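Side-chain contacts in (R)-specific secondary-alkylsulfatase (Pseudomonas sp., PDB 4AXH), which hydrolyses (R)-secondary-alkyl sulfates to (S)-alcohols and sulfate with strict inversion of configuration, using two zinc ions, as a homodimeric member of the metallo-beta-lactamase superfamily: residues V175-S180 against V262-L267; E273-D278 against L282-T287; D295-L300 against L306-N311; D310-A315 against A370-M375; L351-N356 against R366-D371. One frame throughout, in Å; residues are numbered along the deposited sequence.

Contact 1 of 5, residues V175-S180 against V262-L267; sequences VVYSHS and VAPNVL. With ZN (zinc ion), chain D.
Just before the zinc-binding HxHxDH motif of the metallo-beta-lactamase fold, Y177 reaches out to V262 and P264 of the chain that leads into strand 266-268. Its hydroxyl makes the one direct hydrogen bond across the contact: Y177 OH donates to V262 O over 2.6 Å. The hydroxyl lies in the carbonyl plane, and the C=O...OH angle of 133° places it on a lone pair of that oxygen. A water completes the link, donating to Y177 OH (2.7 Å) and accepting from V262 N (2.7 Å), which makes the hydroxyl donor and acceptor at once and ties both backbone polar atoms of V262 to it. The proline meets the phenol ring at its edge, P264 CG being 3.9 Å from Y177 CD2, and the two side chains cross at about a right angle. This ring position follows from a chi1 of -67°, with CG anti to the carbonyl carbon; F210 stacks on the ring. Two residues on, H179 turns to the metal, its NE2 2.1 Å from a zinc ion also bound by H181, E291 and D310. H179 ND1 donates to S178 OG at 2.6 Å, which fixes the rotation of the imidazole, and S178 OG is in turn bonded to D148. The HxHxDH motif on the loop after a core strand is the signature of the metallo-beta-lactamase superfamily, and H179 is its first histidine here.

Contact 2 of 5, residues E273-D278 against L282-T287; sequences ERHTVD and LEFQLT
L282 O receives H275 N at 2.7 Å, and R274 CA approaches the same oxygen in a CA-H...O contact of 3.4 Å. Both belong to the antiparallel beta hairpin of strands 272-277 and 280-286, where H275 with L282 and E273 with F284 are hydrogen-bonded pairs and R274 with E283 is the non-hydrogen-bonded pair between them. On the face bearing H275 and F284, the rings meet rim to rim with planes 52° apart; H275 CD2 lies at the edge of the phenyl ring, 3.6 Å from F284 CE2. At the neighbouring ring nitrogen, H275 NE2 donates to E273 OE1 (2.9 Å, 171°), in the ring plane and on the anti lone pair, while E273 OE2 takes the backbone N-H groups of E269 and K270. On the other face, R274 pairs mainly with E281; its weak link to E283 (R274 NH1 to E283 OE1, 3.3 Å) is doubtful, since the side chain has a second conformer. Toward the hairpin turn, V277 CG1 rests 3.7 Å from L282 CD1.

Contact 3 of 5, residues D295-L300 against L306-N311; sequences DMNIYL and LNTADN. With ZN (zinc ion), chain D; ZN (zinc ion), chain C.
N297 and N311 join their amides across the contact, N311 ND2 donating to N297 OD1 at 2.7 Å with an N-H...O angle of 148°. The donor stands 36° out of the acceptor's carbonyl plane, so it does not sit on a lone pair, and the two amide planes are 76° apart. The other end of the N297 amide is satisfied, its ND2 bonding to Q285 OE1. Backbone groups are paired where the strands meet: I298 N gives to N307 O and N307 N to I298 O, both at 2.8 Å, the two residues forming an antiparallel hydrogen-bonded pair. N307 then closes an Asx turn, its OD1 taking A309 N at 2.9 Å in the carbonyl plane, while its ND2 is held by Q354. An overlapping type II' turn, T308 to N311, delivers D310, whose OD2 bridges the two zinc ions at 2.1 and 2.2 Å. The apolar side-chain contact is at the Y299 end, where Y299 CB lies 3.9 Å from L306 CD1, the side chains crossing roughly at right angles. The hairpin sits between strands 280-286 and 350-352; I298 and N307 pack on I147 of strand 144-147, and Y299 stacks on Y344 of helix 330-344.

Contact 4 of 5, residues D310-A315 against A370-M375; sequences DNAPPA and ADQRDM. With ZN (zinc ion), chain D; ZN (zinc ion), chain C.
A312 and P313 receive the side chain of Q372, which is one of the links between the loop after the zinc ligand D310 and helix 362-388. The apolar part is made by the glutamine stem, with Q372 CG 3.8 Å from A312 CB. A bend at chi2 (-72°) then turns the amide along the loop backbone. Polar contact is modest: Q372 NE2 donates to P313 O at 3.1 Å, a weak bond by its angle of 129°. P313 O also accepts A315 N at 2.8 Å, closing an inverse gamma turn centred on P314. A water lies between A315 O (2.9 Å) and Q372 OE1 and may join them. The salt bridge lies within the helix: R373 grips D374 side-on, its NE (2.8 Å) and NH2 (2.7 Å) both donating to D374 OD1 from the same face of the carboxylate, while that oxygen stays in the guanidinium plane. R588 of the second subunit forms salt bridges with D371 and D374, so this charged face belongs to the dimer interface. In the fold, the loop separates strand 305-307 from helix 330-344 and runs on to the sulfate-binding residues N318 to R323, while helix 362-388 packs against helix 330-344 through R373 on I337 and L341 and Q372 on I337.

Contact 5 of 5, residues L351-N356 against R366-D371; sequences LIQQHN and RTYLAD. With ZN (zinc ion), chain C.
Q353 and Y368 come from opposite directions, the amide from the strand side and the phenol from helix 362-388, with the amide and ring planes 56° apart. Q353 NE2 donates to Y368 OH over 2.6 Å with an N-H...O angle of 137°, and the hydroxyl oxygen stays close to the amide plane. Y368 reaches this far because its chi1 of -180° sets CG anti to the backbone N and extends the ring from the helix. L351 approaches the same ring crosswise, its CD2 4.2 Å from Y368 CE1 and the side chains at about a right angle. The other methyl takes a different partner: L351 CD1 lies 3.8 Å from L369 CD2, where the two leucines cross at a slant. One branched side chain thus touches two successive helix residues. Two positions beyond Q353, the chain presents H355, whose NE2 binds a zinc ion at 2.0 Å together with D183, H184 and D310. Y368 OH is also hydrogen-bonded to the carbonyl of A312. The buried hydroxyl can therefore accept from an amide and donate to a carbonyl, linking the strand that leads to H355 with the loop that follows D310 through one shared hydroxyl.

Overall arrangement
Contacts 1, 3, 4 and 5 carry zinc ligands; contact 2 lies farther out, the F284 and H179 side chains about 11 Å apart. Contacts 1 and 3 supply ligands to the same zinc ion, H179 NE2 and D310 OD2 being 3.0 Å apart; contact 5 supplies H355 to the second, and a water 2.1 Å from each metal bridges them. Contacts 2 and 3 are successive hairpins of one sheet, joined by E283 O and Y299 N at 2.7 Å. V176 CG1 meets F284 CE1 at 3.7 Å, bringing two sheets face to face. Contacts 4 and 5, centres about 6 Å apart, share helix 362-388, which meets R588 of the second subunit through D371 and D374.

Contact 1 of 5, residues V175-S180 against V262-L267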
# COMPACT_ATOMS: atom_id res chain seq x y z
N VAL A 175 13.68 30.02 8.69
CA VAL A 175 13.92 28.77 7.99
C VAL A 175 12.57 28.14 7.66
O VAL A 175 11.66 28.26 8.46
CB VAL A 175 14.88 27.80 8.76
CG1 VAL A 175 14.86 26.39 8.19
CG2 VAL A 175 16.30 28.34 8.76
N VAL A 176 12.45 27.52 6.47
CA VAL A 176 11.27 26.81 5.98
C VAL A 176 11.69 25.38 5.70
O VAL A 176 12.65 25.15 4.98
CB VAL A 176 10.65 27.46 4.72
CG1 VAL A 176 9.43 26.69 4.23
CG2 VAL A 176 10.28 28.92 4.98
N TYR A 177 10.97 24.42 6.28
CA TYR A 177 11.16 22.99 6.05
C TYR A 177 10.08 22.69 5.04
O TYR A 177 8.90 22.73 5.41
CB TYR A 177 10.90 22.16 7.32
CG TYR A 177 11.89 22.34 8.46
CD1 TYR A 177 13.25 22.56 8.20
CD2 TYR A 177 11.50 22.20 9.79
CE1 TYR A 177 14.18 22.67 9.25
CE2 TYR A 177 12.42 22.28 10.83
CZ TYR A 177 13.76 22.52 10.56
OH TYR A 177 14.67 22.62 11.59
N SER A 178 10.44 22.46 3.77
CA SER A 178 9.46 22.17 2.72
C SER A 178 8.62 20.93 3.05
O SER A 178 7.41 20.92 2.81
CB SER A 178 10.15 21.99 1.37
OG SER A 178 11.00 20.85 1.32
N HIS A 179 9.26 19.88 3.60
CA HIS A 179 8.62 18.61 3.93
C HIS A 179 9.46 17.78 4.93
O HIS A 179 10.63 18.11 5.20
CB HIS A 179 8.29 17.78 2.65
CG HIS A 179 9.47 17.39 1.83
ND1 HIS A 179 10.22 18.33 1.15
CD2 HIS A 179 9.96 16.16 1.55
CE1 HIS A 179 11.14 17.65 0.48
NE2 HIS A 179 11.03 16.33 0.70
N SER A 180 8.85 16.69 5.43
CA SER A 180 9.43 15.78 6.41
C SER A 180 10.50 14.78 5.90
O SER A 180 10.51 13.64 6.37
CB SER A 180 8.32 15.09 7.20
OG SER A 180 7.50 14.33 6.33
N VAL A 262 15.91 20.00 14.22
CA VAL A 262 15.53 21.12 15.07
C VAL A 262 14.05 21.42 14.91
O VAL A 262 13.58 21.75 13.82
CB VAL A 262 16.49 22.33 15.25
CG1 VAL A 262 17.89 22.08 14.70
CG2 VAL A 262 15.89 23.64 14.77
N ALA A 263 13.28 21.18 15.99
CA ALA A 263 11.84 21.37 16.03
C ALA A 263 11.37 22.69 15.44
O ALA A 263 11.96 23.74 15.73
CB ALA A 263 11.34 21.22 17.44
N PRO A 264 10.31 22.67 14.59
CA PRO A 264 9.78 23.93 14.04
C PRO A 264 9.09 24.83 15.09
O PRO A 264 8.66 24.39 16.15
CB PRO A 264 8.79 23.47 12.98
CG PRO A 264 9.03 22.00 12.83
CD PRO A 264 9.51 21.53 14.12
N ASN A 265 9.00 26.10 14.74
CA ASN A 265 8.44 27.21 15.50
C ASN A 265 6.95 27.32 15.11
O ASN A 265 6.08 27.13 15.95
CB ASN A 265 9.15 28.47 15.01
CG ASN A 265 9.49 29.46 16.04
OD1 ASN A 265 10.64 29.56 16.44
ND2 ASN A 265 8.53 30.30 16.40
N VAL A 266 6.68 27.62 13.82
CA VAL A 266 5.35 27.84 13.25
C VAL A 266 4.92 26.77 12.23
O VAL A 266 5.59 26.57 11.21
CB VAL A 266 5.12 29.33 12.83
CG1 VAL A 266 6.42 30.08 12.54
CG2 VAL A 266 4.11 29.48 11.69
N LEU A 267 3.79 26.12 12.52
CA LEU A 267 3.18 25.06 11.72
C LEU A 267 2.10 25.55 10.76
O LEU A 267 1.18 26.24 11.19
CB LEU A 267 2.59 24.00 12.65
CG LEU A 267 3.52 22.84 13.01
CD1 LEU A 267 3.24 22.33 14.38
CD2 LEU A 267 3.39 21.71 12.00
ZN ZN D . 11.56 14.62 -0.36
O HOH W 1 15.87 20.15 11.53
O HOH W 2 13.59 14.13 -0.29

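Contact 2 of 5, residues E273-D278 against L282-T287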
# COMPACT_ATOMS: atom_id res chain seq x y z
N GLU A 273 -1.57 29.38 3.27
CA GLU A 273 -1.24 30.29 4.36
C GLU A 273 -0.25 31.31 3.93
O GLU A 273 0.83 30.95 3.46
CB GLU A 273 -0.70 29.55 5.60
CG GLU A 273 -1.79 29.04 6.53
CD GLU A 273 -1.32 28.54 7.88
OE1 GLU A 273 -0.44 29.19 8.48
OE2 GLU A 273 -1.88 27.53 8.37
N ARG A 274 -0.61 32.58 4.10
CA ARG A 274 0.26 33.69 3.75
C ARG A 274 0.99 34.15 5.00
O ARG A 274 0.36 34.26 6.06
CB ARG A 274 -0.55 34.86 3.16
CG ARG A 274 -1.06 34.61 1.74
CD ARG A 274 -1.37 35.93 1.06
NE ARG A 274 -0.18 36.78 0.99
CZ ARG A 274 0.64 36.86 -0.05
NH1 ARG A 274 0.39 36.17 -1.16
NH2 ARG A 274 1.70 37.65 -0.00
N HIS A 275 2.31 34.36 4.91
CA HIS A 275 3.16 34.82 6.03
C HIS A 275 4.24 35.75 5.54
O HIS A 275 4.82 35.54 4.47
CB HIS A 275 3.83 33.67 6.77
CG HIS A 275 2.88 32.84 7.55
ND1 HIS A 275 2.58 33.13 8.84
CD2 HIS A 275 2.22 31.71 7.18
CE1 HIS A 275 1.72 32.20 9.23
NE2 HIS A 275 1.49 31.31 8.26
N THR A 276 4.55 36.75 6.36
CA THR A 276 5.58 37.71 6.05
C THR A 276 6.61 37.72 7.16
O THR A 276 6.25 37.65 8.34
CB THR A 276 4.97 39.05 5.52
OG1 THR A 276 6.00 40.02 5.25
CG2 THR A 276 3.91 39.62 6.44
N VAL A 277 7.91 37.65 6.78
CA VAL A 277 9.05 37.59 7.70
C VAL A 277 10.25 38.29 7.08
O VAL A 277 10.66 37.94 5.98
CB VAL A 277 9.35 36.13 8.22
CG1 VAL A 277 9.74 35.18 7.09
CG2 VAL A 277 10.41 36.12 9.33
N ASP A 278 10.79 39.32 7.75
CA ASP A 278 11.92 40.12 7.27
C ASP A 278 11.66 40.77 5.90
O ASP A 278 12.57 40.90 5.06
CB ASP A 278 13.25 39.34 7.33
CG ASP A 278 14.47 40.22 7.50
OD1 ASP A 278 14.37 41.29 8.16
OD2 ASP A 278 15.55 39.85 6.98
N LEU A 282 5.62 35.07 1.84
CA LEU A 282 5.60 33.63 1.64
C LEU A 282 4.17 33.16 1.67
O LEU A 282 3.46 33.43 2.63
CB LEU A 282 6.37 32.88 2.75
CG LEU A 282 7.72 33.44 3.22
CD1 LEU A 282 8.05 32.97 4.60
CD2 LEU A 282 8.81 33.07 2.26
N GLU A 283 3.75 32.46 0.60
CA GLU A 283 2.46 31.79 0.50
C GLU A 283 2.85 30.31 0.43
O GLU A 283 3.65 29.90 -0.43
CB GLU A 283 1.67 32.22 -0.74
CG GLU A 283 0.24 31.66 -0.78
CD GLU A 283 -0.74 32.21 -1.80
OE1 GLU A 283 -0.41 33.23 -2.45
OE2 GLU A 283 -1.84 31.64 -1.94
N PHE A 284 2.34 29.54 1.37
CA PHE A 284 2.54 28.11 1.50
C PHE A 284 1.28 27.38 1.04
O PHE A 284 0.17 27.79 1.40
CB PHE A 284 2.82 27.76 2.97
CG PHE A 284 3.97 28.50 3.64
CD1 PHE A 284 5.30 28.16 3.36
CD2 PHE A 284 3.74 29.47 4.61
CE1 PHE A 284 6.35 28.82 3.98
CE2 PHE A 284 4.80 30.12 5.25
CZ PHE A 284 6.10 29.80 4.92
N GLN A 285 1.44 26.30 0.27
CA GLN A 285 0.35 25.45 -0.20
C GLN A 285 0.56 24.04 0.32
O GLN A 285 1.50 23.38 -0.12
CB GLN A 285 0.27 25.43 -1.74
CG GLN A 285 -0.72 24.38 -2.29
CD GLN A 285 -0.51 23.97 -3.74
OE1 GLN A 285 0.53 24.26 -4.37
NE2 GLN A 285 -1.50 23.24 -4.26
N LEU A 286 -0.30 23.56 1.24
CA LEU A 286 -0.16 22.22 1.78
C LEU A 286 -0.36 21.15 0.70
O LEU A 286 -1.42 21.13 0.07
CB LEU A 286 -1.16 21.99 2.92
CG LEU A 286 -0.85 22.54 4.33
CD1 LEU A 286 -1.99 22.20 5.29
CD2 LEU A 286 0.39 21.93 4.90
N THR A 287 0.63 20.28 0.49
CA THR A 287 0.55 19.14 -0.46
C THR A 287 0.69 17.83 0.29
O THR A 287 1.44 16.95 -0.12
CB THR A 287 1.55 19.29 -1.61
OG1 THR A 287 2.84 19.29 -1.06
CG2 THR A 287 1.35 20.53 -2.43

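Contact 3 of 5, residues D295-L300 against L306-N311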
# COMPACT_ATOMS: atom_id res chain seq x y z
N ASP A 295 4.08 17.85 3.82
CA ASP A 295 4.64 18.45 2.59
C ASP A 295 3.92 19.73 2.18
O ASP A 295 2.74 19.90 2.47
CB ASP A 295 4.48 17.38 1.47
CG ASP A 295 5.16 17.59 0.15
OD1 ASP A 295 6.17 18.34 0.11
OD2 ASP A 295 4.72 16.98 -0.83
N MET A 296 4.62 20.59 1.43
CA MET A 296 4.07 21.84 0.94
C MET A 296 4.91 22.50 -0.13
O MET A 296 6.11 22.25 -0.22
CB MET A 296 3.80 22.84 2.10
CG MET A 296 5.03 23.43 2.74
SD MET A 296 4.59 24.26 4.25
CE MET A 296 6.19 24.96 4.73
N ASN A 297 4.29 23.41 -0.89
CA ASN A 297 4.96 24.24 -1.90
C ASN A 297 5.05 25.66 -1.33
O ASN A 297 4.31 26.02 -0.42
CB ASN A 297 4.18 24.25 -3.23
CG ASN A 297 4.08 22.92 -3.92
OD1 ASN A 297 5.03 22.13 -3.96
ND2 ASN A 297 2.93 22.67 -4.53
N ILE A 298 5.97 26.44 -1.82
CA ILE A 298 6.17 27.80 -1.34
C ILE A 298 6.19 28.76 -2.51
O ILE A 298 7.07 28.66 -3.37
CB ILE A 298 7.43 27.91 -0.43
CG1 ILE A 298 7.42 26.87 0.70
CG2 ILE A 298 7.61 29.35 0.12
CD1 ILE A 298 8.29 25.74 0.50
N TYR A 299 5.21 29.65 -2.57
CA TYR A 299 5.17 30.65 -3.63
C TYR A 299 5.71 31.97 -3.05
O TYR A 299 5.56 32.25 -1.86
CB TYR A 299 3.74 30.78 -4.24
CG TYR A 299 3.56 31.90 -5.25
CD1 TYR A 299 4.11 31.82 -6.52
CD2 TYR A 299 2.79 33.02 -4.94
CE1 TYR A 299 3.93 32.84 -7.46
CE2 TYR A 299 2.58 34.04 -5.88
CZ TYR A 299 3.16 33.95 -7.13
OH TYR A 299 3.00 34.99 -8.01
N LEU A 300 6.42 32.71 -3.88
CA LEU A 300 7.00 33.99 -3.51
C LEU A 300 6.32 35.07 -4.33
O LEU A 300 6.75 35.36 -5.45
CB LEU A 300 8.53 33.99 -3.69
CG LEU A 300 9.26 32.96 -2.85
CD1 LEU A 300 10.74 32.95 -3.17
CD2 LEU A 300 9.02 33.19 -1.37
N LEU A 306 7.97 30.14 -8.07
CA LEU A 306 7.28 29.06 -7.37
C LEU A 306 8.26 27.97 -6.99
O LEU A 306 9.07 27.53 -7.82
CB LEU A 306 6.09 28.51 -8.17
CG LEU A 306 5.35 27.28 -7.62
CD1 LEU A 306 4.52 27.62 -6.40
CD2 LEU A 306 4.50 26.65 -8.66
N ASN A 307 8.22 27.55 -5.71
CA ASN A 307 9.07 26.48 -5.22
C ASN A 307 8.17 25.28 -4.87
O ASN A 307 7.33 25.36 -3.99
CB ASN A 307 9.98 26.91 -4.08
CG ASN A 307 10.99 25.86 -3.72
OD1 ASN A 307 10.74 24.66 -3.85
ND2 ASN A 307 12.16 26.26 -3.24
N THR A 308 8.37 24.17 -5.60
CA THR A 308 7.58 22.94 -5.50
C THR A 308 8.20 21.84 -4.67
O THR A 308 7.82 20.67 -4.84
CB THR A 308 7.30 22.41 -6.90
OG1 THR A 308 8.53 21.99 -7.48
CG2 THR A 308 6.63 23.44 -7.78
N ALA A 309 9.17 22.19 -3.78
CA ALA A 309 9.86 21.21 -2.93
C ALA A 309 10.35 20.05 -3.84
O ALA A 309 11.05 20.33 -4.82
CB ALA A 309 8.91 20.71 -1.83
N ASP A 310 9.93 18.79 -3.55
CA ASP A 310 10.22 17.56 -4.33
C ASP A 310 8.96 17.02 -5.04
O ASP A 310 8.95 15.85 -5.49
CB ASP A 310 10.75 16.45 -3.43
CG ASP A 310 11.99 16.76 -2.65
OD1 ASP A 310 12.50 17.90 -2.76
OD2 ASP A 310 12.47 15.86 -1.91
N ASN A 311 7.91 17.88 -5.13
CA ASN A 311 6.64 17.53 -5.73
C ASN A 311 6.64 17.38 -7.24
O ASN A 311 5.75 16.70 -7.78
CB ASN A 311 5.56 18.49 -5.26
CG ASN A 311 5.41 18.44 -3.79
OD1 ASN A 311 5.31 17.35 -3.20
ND2 ASN A 311 5.50 19.59 -3.16
ZN ZN D . 11.56 14.62 -0.36
ZN ZN C . 14.52 15.74 -1.28
O HOH W 2 13.59 14.13 -0.29

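Contact 4 of 5, residues D310-A315 against A370-M375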
# COMPACT_ATOMS: atom_id res chain seq x y z
N ASP A 310 9.93 18.79 -3.55
CA ASP A 310 10.22 17.56 -4.33
C ASP A 310 8.96 17.02 -5.04
O ASP A 310 8.95 15.85 -5.49
CB ASP A 310 10.75 16.45 -3.43
CG ASP A 310 11.99 16.76 -2.65
OD1 ASP A 310 12.50 17.90 -2.76
OD2 ASP A 310 12.47 15.86 -1.91
N ASN A 311 7.91 17.88 -5.13
CA ASN A 311 6.64 17.53 -5.73
C ASN A 311 6.64 17.38 -7.24
O ASN A 311 5.75 16.70 -7.78
CB ASN A 311 5.56 18.49 -5.26
CG ASN A 311 5.41 18.44 -3.79
OD1 ASN A 311 5.31 17.35 -3.20
ND2 ASN A 311 5.50 19.59 -3.16
N ALA A 312 7.60 18.02 -7.92
CA ALA A 312 7.65 17.94 -9.37
C ALA A 312 9.07 18.11 -9.86
O ALA A 312 9.37 19.08 -10.55
CB ALA A 312 6.73 18.99 -9.98
N PRO A 313 9.98 17.16 -9.57
CA PRO A 313 11.37 17.32 -10.03
C PRO A 313 11.59 16.91 -11.50
O PRO A 313 10.73 16.26 -12.09
CB PRO A 313 12.15 16.44 -9.05
CG PRO A 313 11.22 15.35 -8.69
CD PRO A 313 9.83 15.91 -8.79
N PRO A 314 12.75 17.26 -12.10
CA PRO A 314 13.01 16.93 -13.52
C PRO A 314 13.44 15.49 -13.79
O PRO A 314 14.47 15.25 -14.45
CB PRO A 314 14.10 17.92 -13.94
CG PRO A 314 14.37 18.77 -12.78
CD PRO A 314 13.83 18.09 -11.56
N ALA A 315 12.63 14.53 -13.29
CA ALA A 315 12.72 13.08 -13.42
C ALA A 315 11.46 12.52 -12.80
O ALA A 315 10.83 13.20 -11.99
CB ALA A 315 13.94 12.54 -12.66
N ALA A 370 1.95 21.06 -16.17
CA ALA A 370 0.92 20.26 -16.79
C ALA A 370 1.44 18.90 -17.18
O ALA A 370 0.71 17.92 -17.02
CB ALA A 370 0.37 20.99 -17.98
N ASP A 371 2.70 18.79 -17.65
CA ASP A 371 3.34 17.50 -18.03
C ASP A 371 3.50 16.63 -16.77
O ASP A 371 3.15 15.45 -16.81
CB ASP A 371 4.70 17.73 -18.71
CG ASP A 371 4.68 18.28 -20.13
OD1 ASP A 371 3.59 18.45 -20.70
OD2 ASP A 371 5.77 18.54 -20.68
N GLN A 372 3.98 17.24 -15.65
CA GLN A 372 4.18 16.60 -14.35
C GLN A 372 2.86 16.05 -13.85
O GLN A 372 2.76 14.84 -13.63
CB GLN A 372 4.79 17.59 -13.33
CG GLN A 372 6.26 17.99 -13.59
CD GLN A 372 7.30 16.92 -13.31
OE1 GLN A 372 7.11 16.02 -12.49
NE2 GLN A 372 8.44 17.01 -13.98
N ARG A 373 1.82 16.90 -13.77
CA ARG A 373 0.45 16.54 -13.39
C ARG A 373 -0.01 15.36 -14.22
O ARG A 373 -0.32 14.33 -13.65
CB ARG A 373 -0.51 17.74 -13.61
CG ARG A 373 -1.98 17.34 -13.53
CD ARG A 373 -2.88 18.26 -14.31
NE ARG A 373 -2.74 18.10 -15.76
CZ ARG A 373 -2.96 19.06 -16.64
NH1 ARG A 373 -3.34 20.26 -16.23
NH2 ARG A 373 -2.79 18.84 -17.93
N ASP A 374 0.01 15.48 -15.55
CA ASP A 374 -0.36 14.44 -16.49
C ASP A 374 0.40 13.12 -16.28
O ASP A 374 -0.21 12.08 -16.45
CB ASP A 374 -0.18 14.92 -17.95
CG ASP A 374 -1.17 15.94 -18.46
OD1 ASP A 374 -2.19 16.18 -17.77
OD2 ASP A 374 -0.94 16.48 -19.56
N MET A 375 1.71 13.17 -15.93
CA MET A 375 2.55 11.98 -15.71
C MET A 375 2.05 11.14 -14.54
O MET A 375 1.95 9.92 -14.66
CB MET A 375 4.02 12.35 -15.56
CG MET A 375 4.91 11.21 -15.16
SD MET A 375 6.65 11.61 -14.89
CE MET A 375 6.58 12.98 -13.80
ZN ZN D . 11.56 14.62 -0.36
ZN ZN C . 14.52 15.74 -1.28
O HOH W 3 8.23 14.26 -11.15
O HOH W 2 13.59 14.13 -0.29

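Contact 5 of 5, residues L351-N356 against R366-D371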
# COMPACT_ATOMS: atom_id res chain seq x y z
N LEU A 351 10.24 28.66 -11.99
CA LEU A 351 9.94 27.62 -11.02
C LEU A 351 11.27 27.12 -10.43
O LEU A 351 12.21 26.85 -11.17
CB LEU A 351 9.19 26.47 -11.70
CG LEU A 351 8.84 25.26 -10.85
CD1 LEU A 351 7.51 24.73 -11.21
CD2 LEU A 351 9.84 24.15 -11.05
N ILE A 352 11.35 27.02 -9.09
CA ILE A 352 12.54 26.47 -8.42
C ILE A 352 12.20 25.21 -7.62
O ILE A 352 11.03 24.96 -7.31
CB ILE A 352 13.42 27.49 -7.65
CG1 ILE A 352 12.69 28.07 -6.43
CG2 ILE A 352 13.98 28.59 -8.61
CD1 ILE A 352 13.56 28.65 -5.41
N GLN A 353 13.19 24.38 -7.34
CA GLN A 353 12.96 23.13 -6.62
C GLN A 353 14.02 22.87 -5.57
O GLN A 353 15.02 23.59 -5.50
CB GLN A 353 12.91 21.97 -7.61
CG GLN A 353 11.73 21.97 -8.54
CD GLN A 353 12.16 21.60 -9.90
OE1 GLN A 353 13.29 21.84 -10.31
NE2 GLN A 353 11.24 21.03 -10.63
N GLN A 354 13.82 21.81 -4.77
CA GLN A 354 14.77 21.44 -3.73
C GLN A 354 15.68 20.26 -4.16
O GLN A 354 16.47 19.73 -3.38
CB GLN A 354 14.07 21.26 -2.37
CG GLN A 354 13.29 22.52 -1.92
CD GLN A 354 14.23 23.69 -1.67
OE1 GLN A 354 14.46 24.55 -2.51
NE2 GLN A 354 14.80 23.73 -0.49
N HIS A 355 15.57 19.91 -5.42
CA HIS A 355 16.42 18.98 -6.12
C HIS A 355 16.47 19.53 -7.50
O HIS A 355 15.42 19.95 -8.01
CB HIS A 355 15.85 17.56 -6.16
CG HIS A 355 15.94 16.85 -4.86
ND1 HIS A 355 17.15 16.49 -4.34
CD2 HIS A 355 14.96 16.48 -4.01
CE1 HIS A 355 16.88 15.90 -3.19
NE2 HIS A 355 15.57 15.87 -2.95
N ASN A 356 17.66 19.58 -8.11
CA ASN A 356 17.89 20.03 -9.50
C ASN A 356 17.68 21.51 -9.82
O ASN A 356 17.47 22.33 -8.94
CB ASN A 356 17.19 19.14 -10.51
CG ASN A 356 17.30 17.67 -10.20
OD1 ASN A 356 16.35 17.06 -9.73
ND2 ASN A 356 18.45 17.08 -10.47
N ARG A 366 4.48 26.50 -17.11
CA ARG A 366 3.09 26.01 -17.29
C ARG A 366 3.04 24.65 -18.01
O ARG A 366 2.25 23.79 -17.62
CB ARG A 366 2.25 27.03 -18.04
CG ARG A 366 1.71 28.12 -17.17
CD ARG A 366 1.18 29.25 -18.03
NE ARG A 366 1.59 30.52 -17.45
CZ ARG A 366 2.20 31.49 -18.11
NH1 ARG A 366 2.43 31.37 -19.41
NH2 ARG A 366 2.55 32.60 -17.48
N THR A 367 3.89 24.48 -19.06
CA THR A 367 4.01 23.23 -19.80
C THR A 367 4.60 22.16 -18.85
O THR A 367 4.12 21.04 -18.83
CB THR A 367 4.90 23.43 -21.04
OG1 THR A 367 4.25 24.32 -21.94
CG2 THR A 367 5.30 22.11 -21.75
N TYR A 368 5.64 22.53 -18.07
CA TYR A 368 6.34 21.63 -17.15
C TYR A 368 5.35 21.10 -16.12
O TYR A 368 5.16 19.89 -16.05
CB TYR A 368 7.55 22.36 -16.55
CG TYR A 368 8.38 21.57 -15.57
CD1 TYR A 368 8.02 21.47 -14.22
CD2 TYR A 368 9.61 21.03 -15.94
CE1 TYR A 368 8.81 20.79 -13.30
CE2 TYR A 368 10.41 20.34 -15.03
CZ TYR A 368 10.02 20.25 -13.71
OH TYR A 368 10.81 19.60 -12.78
N LEU A 369 4.62 21.99 -15.43
CA LEU A 369 3.59 21.62 -14.46
C LEU A 369 2.51 20.72 -15.01
O LEU A 369 2.22 19.69 -14.42
CB LEU A 369 2.97 22.85 -13.80
CG LEU A 369 3.87 23.55 -12.80
CD1 LEU A 369 3.16 24.72 -12.17
CD2 LEU A 369 4.41 22.56 -11.77
N ALA A 370 1.95 21.06 -16.17
CA ALA A 370 0.92 20.26 -16.79
C ALA A 370 1.44 18.90 -17.18
O ALA A 370 0.71 17.92 -17.02
CB ALA A 370 0.37 20.99 -17.98
N ASP A 371 2.70 18.79 -17.65
CA ASP A 371 3.34 17.50 -18.03
C ASP A 371 3.50 16.63 -16.77
O ASP A 371 3.15 15.45 -16.81
CB ASP A 371 4.70 17.73 -18.71
CG ASP A 371 4.68 18.28 -20.13
OD1 ASP A 371 3.59 18.45 -20.70
OD2 ASP A 371 5.77 18.54 -20.68
ZN ZN C . 14.52 15.74 -1.28
O HOH W 2 13.59 14.13 -0.29